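PDB 7DF2: C2 domain protein from Ramazzottius varieornatus, which binds three calcium ions in the loops at one end of a C2 beta-sandwich and is probably secreted. Local coordinates for residues P168-A173 and L184-Y189; I126-R131 and C148-E153. All coordinates share one frame; numbering follows the deposited sequence. Where two conformers were deposited one is given.

Interaction 1 (P168-A173 and L184-Y189); sequences PEIACA and LRYRWY
L184 and I170 form an antiparallel hydrogen-bonded pair. The N-H of I170 reaches O of L184 at 2.6 Å, and the N-H of L184 answers to O of I170 at 2.8 Å. O of L184 also takes a CA-H...O contact from CA of E169 at 3.4 Å, a weak addition to the bond from I170. The leucine's branched end turns inward, where CD1 rests on CB of C172 at 4.0 Å; a purely apolar side chain suits this buried spot, and L184 also touches V47 of strand 41-51.

These residues belong to a beta hairpin, with strand 170-173 at the margin of a four-stranded antiparallel sheet, one half of the C2 beta-sandwich. Over the short segments the strand directions lie 120° apart, and I170 with L184 is their one bridge; beyond it the backbone pairing of the hairpin continues from C172 to V182.

R185 points to the other face of the sheet, where its aliphatic CG lies 3.9 Å from CA of E169. Although opposite in charge, the two do not pair: OE2 of E169 stays 5.6 Å from NE of R185 in the conformer described, with carboxylate and guanidinium planes steeply inclined. Each has another partner, R49 for the glutamate, which also touches a bound glucose unit, and N46 for the arginine, which makes a cation-pi contact with W166 as well.

Y186 returns to the L184 face. Its CG sits between the backbone N and the carbonyl carbon (chi1 70°), which presents the ring edge to I170: the isoleucine's CD1 lies in the ring plane, 3.9 Å from CD1 of Y186. Tyrosine fits here because its buried ring packs while its hydroxyl finds the amide of N155.

Interaction 2 (I126-R131 and C148-E153); sequences IAMRVR and CHITGE
The beta hairpin of strands 121-136 and 139-150 is zipped here by I126, A127 and M128 running antiparallel to I150, H149 and C148. I126 and I150 exchange two backbone hydrogen bonds, of which the one from N of I150 to O of I126 is short and almost straight (2.7 Å, 175°). M128 and C148 make the next hydrogen-bonded pair, N of M128 meeting O of C148 at 2.7 Å. Between them lies the non-hydrogen-bonded pair A127 and H149, whose CA atoms come within 4.5 Å.

I126, M128, C148 and I150 face the interior of the C2 sandwich, against I43 and M45 of strand 41-51 and L184 and Y186 of strand 181-190. Beta-branched isoleucines suit an extended strand, and here CB of I126 meets CB of I150 at 4.2 Å. M128 crosses I150 at about a right angle, its CG 3.8 Å from CD1 of I150. A bend at the thioether (chi3 -77°) then curls the terminal methyl back, leaving CE 3.8 Å from CG1 of I150; the long unbranched chain can thus follow its neighbour's contour. With alanine in place of the methionine, the end of I150 is likely to lose its cover and a gap to open beside Y186.

On the reverse face the small A127 leaves room for the imidazole of H149, which approaches obliquely, ND1 3.8 Å from CB of the alanine. H149 also contributes a CA-H...O contact, from its CA to O of I126 at 3.3 Å.

How the interactions relate
Followed from the N terminus, interaction 2 comes first: the chain passes along 126-131, turns through the region carrying the calcium ligands D134, D136 and D141, and closes its hairpin at 148-153. A long loop then crosses to the second sheet, where interaction 1 closes a shorter hairpin between 168-173 and 184-189. The two contacts lie in series, neither enclosing the other, with centres 8 Å apart. They meet across the sandwich interior, I150 packing on Y186 and W188, and C148 on I170 and C172. C148 and C172 are a known disulfide pair, although the conformer described leaves their sulfurs apart.

Interaction 1 (P168-A173 and L184-Y189)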
ATOM      1  N   PRO A 168      -7.365  12.348   3.872  1.00 27.46           N
ATOM      2  CA  PRO A 168      -8.281  12.253   2.735  1.00 23.33           C
ATOM      3  C   PRO A 168      -7.874  11.090   1.843  1.00 27.42           C
ATOM      4  O   PRO A 168      -6.757  10.571   1.917  1.00 28.55           O
ATOM      5  CB  PRO A 168      -8.109  13.599   2.017  1.00 34.68           C
ATOM      6  CG  PRO A 168      -6.759  14.070   2.435  1.00 38.18           C
ATOM      7  CD  PRO A 168      -6.599  13.606   3.857  1.00 31.94           C
ATOM      8  N   GLU A 169      -8.819  10.642   1.024  0.68 28.95           N
ATOM      9  CA  GLU A 169      -8.474   9.645   0.025  0.68 27.91           C
ATOM     10  C   GLU A 169      -7.370  10.199  -0.864  0.68 33.23           C
ATOM     11  O   GLU A 169      -7.389  11.371  -1.257  0.68 35.36           O
ATOM     12  CB  GLU A 169      -9.708   9.241  -0.792  0.68 28.33           C
ATOM     13  CG  GLU A 169     -10.748   8.459   0.029  0.68 31.18           C
ATOM     14  CD  GLU A 169     -11.815   7.791  -0.827  0.68 29.76           C
ATOM     15  OE1 GLU A 169     -11.719   7.876  -2.061  0.68 34.03           O
ATOM     16  OE2 GLU A 169     -12.749   7.180  -0.260  0.68 43.23           O
ATOM     17  N   ILE A 170      -6.365   9.372  -1.117  1.00 23.45           N
ATOM     18  CA  ILE A 170      -5.222   9.725  -1.961  1.00 26.09           C
ATOM     19  C   ILE A 170      -5.277   8.884  -3.227  1.00 28.02           C
ATOM     20  O   ILE A 170      -5.340   7.651  -3.155  1.00 25.16           O
ATOM     21  CB  ILE A 170      -3.891   9.493  -1.226  1.00 29.90           C
ATOM     22  CG1 ILE A 170      -3.854  10.278   0.093  1.00 28.14           C
ATOM     23  CG2 ILE A 170      -2.694   9.787  -2.149  1.00 28.19           C
ATOM     24  CD1 ILE A 170      -2.831   9.759   1.083  1.00 31.40           C
ATOM     25  N   ALA A 171      -5.216   9.544  -4.386  1.00 24.05           N
ATOM     26  CA  ALA A 171      -5.286   8.862  -5.680  1.00 27.57           C
ATOM     27  C   ALA A 171      -3.867   8.521  -6.096  1.00 25.33           C
ATOM     28  O   ALA A 171      -3.159   9.346  -6.682  1.00 28.49           O
ATOM     29  CB  ALA A 171      -5.976   9.736  -6.722  1.00 29.54           C
ATOM     30  N   CYS A 172      -3.451   7.294  -5.810  1.00 21.82           N
ATOM     31  CA  CYS A 172      -2.066   6.882  -5.969  1.00 21.96           C
ATOM     32  C   CYS A 172      -1.866   6.282  -7.353  1.00 23.67           C
ATOM     33  O   CYS A 172      -2.437   5.230  -7.658  1.00 20.47           O
ATOM     34  CB  CYS A 172      -1.698   5.855  -4.905  1.00 25.12           C
ATOM     35  SG  CYS A 172       0.042   5.627  -4.817  1.00 28.57           S
ATOM     36  N   ALA A 173      -1.037   6.924  -8.169  1.00 23.71           N
ATOM     37  CA  ALA A 173      -0.890   6.523  -9.563  1.00 21.52           C
ATOM     38  C   ALA A 173      -0.026   5.279  -9.723  1.00 18.13           C
ATOM     39  O   ALA A 173       0.979   5.103  -9.024  1.00 23.17           O
ATOM     40  CB  ALA A 173      -0.275   7.666 -10.382  1.00 23.86           C
ATOM     41  N   LEU A 184      -6.033   5.447  -1.506  1.00 17.94           N
ATOM     42  CA  LEU A 184      -5.484   5.097  -0.200  1.00 20.38           C
ATOM     43  C   LEU A 184      -5.858   6.142   0.837  1.00 23.13           C
ATOM     44  O   LEU A 184      -6.067   7.315   0.515  1.00 23.03           O
ATOM     45  CB  LEU A 184      -3.954   4.998  -0.250  1.00 20.26           C
ATOM     46  CG  LEU A 184      -3.375   4.008  -1.250  1.00 20.70           C
ATOM     47  CD1 LEU A 184      -1.857   4.116  -1.272  1.00 22.16           C
ATOM     48  CD2 LEU A 184      -3.824   2.596  -0.868  1.00 17.44           C
ATOM     49  N   ARG A 185      -5.921   5.706   2.094  1.00 17.88           N
ATOM     50  CA  ARG A 185      -5.967   6.616   3.235  1.00 19.10           C
ATOM     51  C   ARG A 185      -5.005   6.097   4.285  1.00 21.18           C
ATOM     52  O   ARG A 185      -4.753   4.893   4.368  1.00 20.11           O
ATOM     53  CB  ARG A 185      -7.357   6.698   3.878  1.00 23.22           C
ATOM     54  CG  ARG A 185      -8.478   7.118   2.975  1.00 25.51           C
ATOM     55  CD  ARG A 185      -9.729   7.372   3.805  1.00 25.17           C
ATOM     56  NE  ARG A 185     -10.139   6.220   4.611  1.00 24.63           N
ATOM     57  CZ  ARG A 185     -11.015   6.295   5.611  1.00 27.94           C
ATOM     58  NH1 ARG A 185     -11.549   7.474   5.936  1.00 28.06           N
ATOM     59  NH2 ARG A 185     -11.354   5.203   6.292  1.00 30.77           N
ATOM     60  N   TYR A 186      -4.505   6.992   5.135  1.00 22.11           N
ATOM     61  CA  TYR A 186      -3.678   6.527   6.232  1.00 18.24           C
ATOM     62  C   TYR A 186      -4.014   7.297   7.494  1.00 21.41           C
ATOM     63  O   TYR A 186      -4.587   8.390   7.454  1.00 22.72           O
ATOM     64  CB  TYR A 186      -2.178   6.665   5.932  1.00 19.49           C
ATOM     65  CG  TYR A 186      -1.692   8.093   5.897  1.00 20.57           C
ATOM     66  CD1 TYR A 186      -1.752   8.838   4.727  1.00 21.59           C
ATOM     67  CD2 TYR A 186      -1.151   8.695   7.035  1.00 24.90           C
ATOM     68  CE1 TYR A 186      -1.302  10.159   4.689  1.00 25.98           C
ATOM     69  CE2 TYR A 186      -0.701  10.008   7.007  1.00 26.56           C
ATOM     70  CZ  TYR A 186      -0.776  10.730   5.831  1.00 32.48           C
ATOM     71  OH  TYR A 186      -0.326  12.029   5.805  1.00 33.95           O
ATOM     72  N   ARG A 187      -3.689   6.658   8.623  0.54 21.02           N
ATOM     73  CA  ARG A 187      -3.674   7.258   9.952  0.54 20.42           C
ATOM     74  C   ARG A 187      -2.331   6.947  10.595  0.54 22.15           C
ATOM     75  O   ARG A 187      -1.702   5.931  10.288  0.54 18.37           O
ATOM     76  CB  ARG A 187      -4.801   6.710  10.865  0.54 22.95           C
ATOM     77  CG  ARG A 187      -6.164   7.303  10.620  0.54 29.11           C
ATOM     78  CD  ARG A 187      -7.113   7.149  11.802  0.54 19.48           C
ATOM     79  NE  ARG A 187      -7.098   5.804  12.376  0.54 26.36           N
ATOM     80  CZ  ARG A 187      -7.483   5.526  13.620  0.54 30.80           C
ATOM     81  NH1 ARG A 187      -7.907   6.502  14.414  0.54 28.85           N
ATOM     82  NH2 ARG A 187      -7.445   4.279  14.077  0.54 26.14           N
ATOM     83  N   TRP A 188      -1.894   7.809  11.511  1.00 22.14           N
ATOM     84  CA  TRP A 188      -0.775   7.406  12.346  1.00 23.74           C
ATOM     85  C   TRP A 188      -0.816   8.188  13.647  1.00 21.51           C
ATOM     86  O   TRP A 188      -1.282   9.331  13.692  1.00 26.39           O
ATOM     87  CB  TRP A 188       0.591   7.555  11.654  1.00 22.87           C
ATOM     88  CG  TRP A 188       0.955   8.903  11.090  1.00 21.49           C
ATOM     89  CD1 TRP A 188       0.154  10.007  10.954  1.00 23.85           C
ATOM     90  CD2 TRP A 188       2.233   9.268  10.579  1.00 22.54           C
ATOM     91  NE1 TRP A 188       0.869  11.038  10.377  1.00 29.34           N
ATOM     92  CE2 TRP A 188       2.149  10.606  10.147  1.00 25.21           C
ATOM     93  CE3 TRP A 188       3.450   8.595  10.455  1.00 30.28           C
ATOM     94  CZ2 TRP A 188       3.237  11.281   9.594  1.00 27.91           C
ATOM     95  CZ3 TRP A 188       4.529   9.268   9.901  1.00 30.32           C
ATOM     96  CH2 TRP A 188       4.413  10.594   9.480  1.00 28.55           C
ATOM     97  N   TYR A 189      -0.313   7.551  14.694  1.00 24.01           N
ATOM     98  CA  TYR A 189      -0.495   8.063  16.044  1.00 27.47           C
ATOM     99  C   TYR A 189       0.500   7.400  16.974  1.00 24.89           C
ATOM    100  O   TYR A 189       0.877   6.237  16.791  1.00 24.09           O
ATOM    101  CB  TYR A 189      -1.923   7.824  16.553  1.00 23.72           C
ATOM    102  CG  TYR A 189      -2.451   6.431  16.283  1.00 25.74           C
ATOM    103  CD1 TYR A 189      -3.117   6.134  15.091  1.00 23.61           C
ATOM    104  CD2 TYR A 189      -2.297   5.419  17.215  1.00 24.74           C
ATOM    105  CE1 TYR A 189      -3.592   4.849  14.843  1.00 25.35           C
ATOM    106  CE2 TYR A 189      -2.772   4.147  16.982  1.00 25.29           C
ATOM    107  CZ  TYR A 189      -3.426   3.868  15.793  1.00 23.81           C
ATOM    108  OH  TYR A 189      -3.889   2.591  15.591  1.00 22.34           O
TER

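Interaction 2 (I126-R131 and C148-E153)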
ATOM      1  N   ILE A 126       7.509   7.130   4.794  1.00 28.90           N
ATOM      2  CA  ILE A 126       6.971   5.777   4.844  1.00 23.11           C
ATOM      3  C   ILE A 126       6.220   5.531   3.546  1.00 22.74           C
ATOM      4  O   ILE A 126       5.341   6.315   3.173  1.00 26.17           O
ATOM      5  CB  ILE A 126       6.044   5.581   6.057  1.00 19.82           C
ATOM      6  CG1 ILE A 126       6.843   5.713   7.357  1.00 26.51           C
ATOM      7  CG2 ILE A 126       5.337   4.234   5.999  1.00 19.97           C
ATOM      8  CD1 ILE A 126       5.979   5.723   8.598  1.00 27.61           C
ATOM      9  N   ALA A 127       6.562   4.449   2.863  1.00 21.10           N
ATOM     10  CA  ALA A 127       5.988   4.148   1.557  1.00 24.21           C
ATOM     11  C   ALA A 127       4.835   3.169   1.720  1.00 22.49           C
ATOM     12  O   ALA A 127       5.041   2.026   2.139  1.00 22.55           O
ATOM     13  CB  ALA A 127       7.045   3.574   0.622  1.00 24.16           C
ATOM     14  N   MET A 128       3.629   3.617   1.395  1.00 19.62           N
ATOM     15  CA  MET A 128       2.511   2.696   1.225  1.00 19.82           C
ATOM     16  C   MET A 128       2.685   2.018  -0.130  1.00 20.05           C
ATOM     17  O   MET A 128       2.775   2.705  -1.153  1.00 22.46           O
ATOM     18  CB  MET A 128       1.187   3.449   1.301  1.00 17.50           C
ATOM     19  CG  MET A 128       0.917   4.030   2.681  1.00 21.05           C
ATOM     20  SD  MET A 128      -0.691   4.838   2.764  1.00 27.05           S
ATOM     21  CE  MET A 128      -0.389   6.394   1.942  1.00 25.87           C
ATOM     22  N   ARG A 129       2.794   0.688  -0.133  1.00 17.64           N
ATOM     23  CA  ARG A 129       3.072  -0.076  -1.347  1.00 15.65           C
ATOM     24  C   ARG A 129       1.884  -0.977  -1.647  1.00 19.60           C
ATOM     25  O   ARG A 129       1.382  -1.662  -0.751  1.00 18.75           O
ATOM     26  CB  ARG A 129       4.345  -0.923  -1.206  1.00 17.25           C
ATOM     27  CG  ARG A 129       5.629  -0.114  -1.100  1.00 20.97           C
ATOM     28  CD  ARG A 129       6.837  -1.040  -1.205  1.00 21.81           C
ATOM     29  NE  ARG A 129       8.085  -0.295  -1.088  1.00 26.73           N
ATOM     30  CZ  ARG A 129       8.747   0.224  -2.117  1.00 30.61           C
ATOM     31  NH1 ARG A 129       8.287   0.083  -3.358  1.00 25.50           N
ATOM     32  NH2 ARG A 129       9.877   0.884  -1.903  1.00 26.69           N
ATOM     33  N   VAL A 130       1.441  -0.989  -2.906  1.00 17.08           N
ATOM     34  CA  VAL A 130       0.397  -1.901  -3.360  1.00 18.37           C
ATOM     35  C   VAL A 130       0.851  -2.510  -4.675  1.00 15.60           C
ATOM     36  O   VAL A 130       1.408  -1.814  -5.534  1.00 17.66           O
ATOM     37  CB  VAL A 130      -0.966  -1.195  -3.554  1.00 16.27           C
ATOM     38  CG1 VAL A 130      -2.003  -2.155  -4.149  1.00 18.18           C
ATOM     39  CG2 VAL A 130      -1.484  -0.626  -2.235  1.00 18.07           C
ATOM     40  N   ARG A 131       0.633  -3.807  -4.829  1.00 15.70           N
ATOM     41  CA  ARG A 131       0.863  -4.458  -6.112  1.00 18.84           C
ATOM     42  C   ARG A 131      -0.402  -5.188  -6.537  1.00 19.36           C
ATOM     43  O   ARG A 131      -1.009  -5.921  -5.744  1.00 18.07           O
ATOM     44  CB  ARG A 131       2.047  -5.427  -6.049  1.00 17.14           C
ATOM     45  CG  ARG A 131       2.222  -6.268  -7.339  1.00 17.95           C
ATOM     46  CD  ARG A 131       3.513  -7.090  -7.242  1.00 24.02           C
ATOM     47  NE  ARG A 131       3.715  -7.972  -8.384  1.00 28.61           N
ATOM     48  CZ  ARG A 131       4.315  -7.604  -9.513  1.00 27.62           C
ATOM     49  NH1 ARG A 131       4.769  -6.370  -9.655  1.00 28.56           N
ATOM     50  NH2 ARG A 131       4.464  -8.476 -10.501  1.00 30.63           N
ATOM     51  N   CYS A 148       2.957   5.394  -2.572  0.56 23.15           N
ATOM     52  CA  CYS A 148       2.514   6.674  -2.041  0.56 22.19           C
ATOM     53  C   CYS A 148       3.274   6.904  -0.743  0.56 24.18           C
ATOM     54  O   CYS A 148       3.365   5.989   0.082  0.56 23.66           O
ATOM     55  CB  CYS A 148       1.006   6.634  -1.789  0.56 24.25           C
ATOM     56  SG  CYS A 148       0.275   8.092  -1.117  0.56 39.64           S
ATOM     57  N   HIS A 149       3.833   8.100  -0.555  1.00 21.61           N
ATOM     58  CA  HIS A 149       4.623   8.359   0.639  1.00 24.60           C
ATOM     59  C   HIS A 149       3.843   9.085   1.726  1.00 24.81           C
ATOM     60  O   HIS A 149       3.088  10.020   1.456  1.00 29.97           O
ATOM     61  CB  HIS A 149       5.855   9.187   0.275  1.00 25.49           C
ATOM     62  CG  HIS A 149       6.823   8.460  -0.600  1.00 28.49           C
ATOM     63  ND1 HIS A 149       7.385   7.256  -0.237  1.00 33.25           N
ATOM     64  CD2 HIS A 149       7.329   8.765  -1.817  1.00 34.35           C
ATOM     65  CE1 HIS A 149       8.199   6.850  -1.197  1.00 34.30           C
ATOM     66  NE2 HIS A 149       8.183   7.748  -2.165  1.00 35.58           N
ATOM     67  N   ILE A 150       4.059   8.664   2.963  1.00 24.41           N
ATOM     68  CA  ILE A 150       3.621   9.407   4.135  1.00 24.14           C
ATOM     69  C   ILE A 150       4.819  10.198   4.639  1.00 25.34           C
ATOM     70  O   ILE A 150       5.907   9.637   4.822  1.00 26.93           O
ATOM     71  CB  ILE A 150       3.081   8.464   5.224  1.00 25.68           C
ATOM     72  CG1 ILE A 150       1.875   7.667   4.717  1.00 23.14           C
ATOM     73  CG2 ILE A 150       2.721   9.240   6.481  1.00 25.00           C
ATOM     74  CD1 ILE A 150       1.633   6.392   5.518  1.00 23.21           C
ATOM     75  N   THR A 151       4.627  11.499   4.843  1.00 29.20           N
ATOM     76  CA  THR A 151       5.642  12.362   5.431  1.00 31.48           C
ATOM     77  C   THR A 151       4.980  13.222   6.501  1.00 36.89           C
ATOM     78  O   THR A 151       3.754  13.373   6.536  1.00 32.89           O
ATOM     79  CB  THR A 151       6.340  13.246   4.380  1.00 31.50           C
ATOM     80  OG1 THR A 151       5.379  14.111   3.763  1.00 38.95           O
ATOM     81  CG2 THR A 151       7.011  12.387   3.306  1.00 28.61           C
ATOM     82  N   GLY A 152       5.805  13.792   7.380  1.00 33.16           N
ATOM     83  CA  GLY A 152       5.310  14.350   8.621  1.00 30.92           C
ATOM     84  C   GLY A 152       5.332  15.851   8.795  1.00 36.27           C
ATOM     85  O   GLY A 152       5.125  16.324   9.917  1.00 38.29           O
ATOM     86  N   GLU A 153       5.570  16.625   7.734  1.00 39.37           N
ATOM     87  CA  GLU A 153       5.667  18.072   7.908  1.00 53.53           C
ATOM     88  C   GLU A 153       4.307  18.680   8.248  1.00 50.47           C
ATOM     89  O   GLU A 153       4.163  19.358   9.274  1.00 54.81           O
ATOM     90  CB  GLU A 153       6.301  18.708   6.662  1.00 44.18           C
ATOM     91  CG  GLU A 153       5.388  18.924   5.453  1.00 66.44           C
ATOM     92  CD  GLU A 153       5.041  17.628   4.738  1.00 61.41           C
ATOM     93  OE1 GLU A 153       5.798  16.643   4.883  1.00 58.51           O
ATOM     94  OE2 GLU A 153       3.997  17.588   4.052  1.00 56.40           O
TER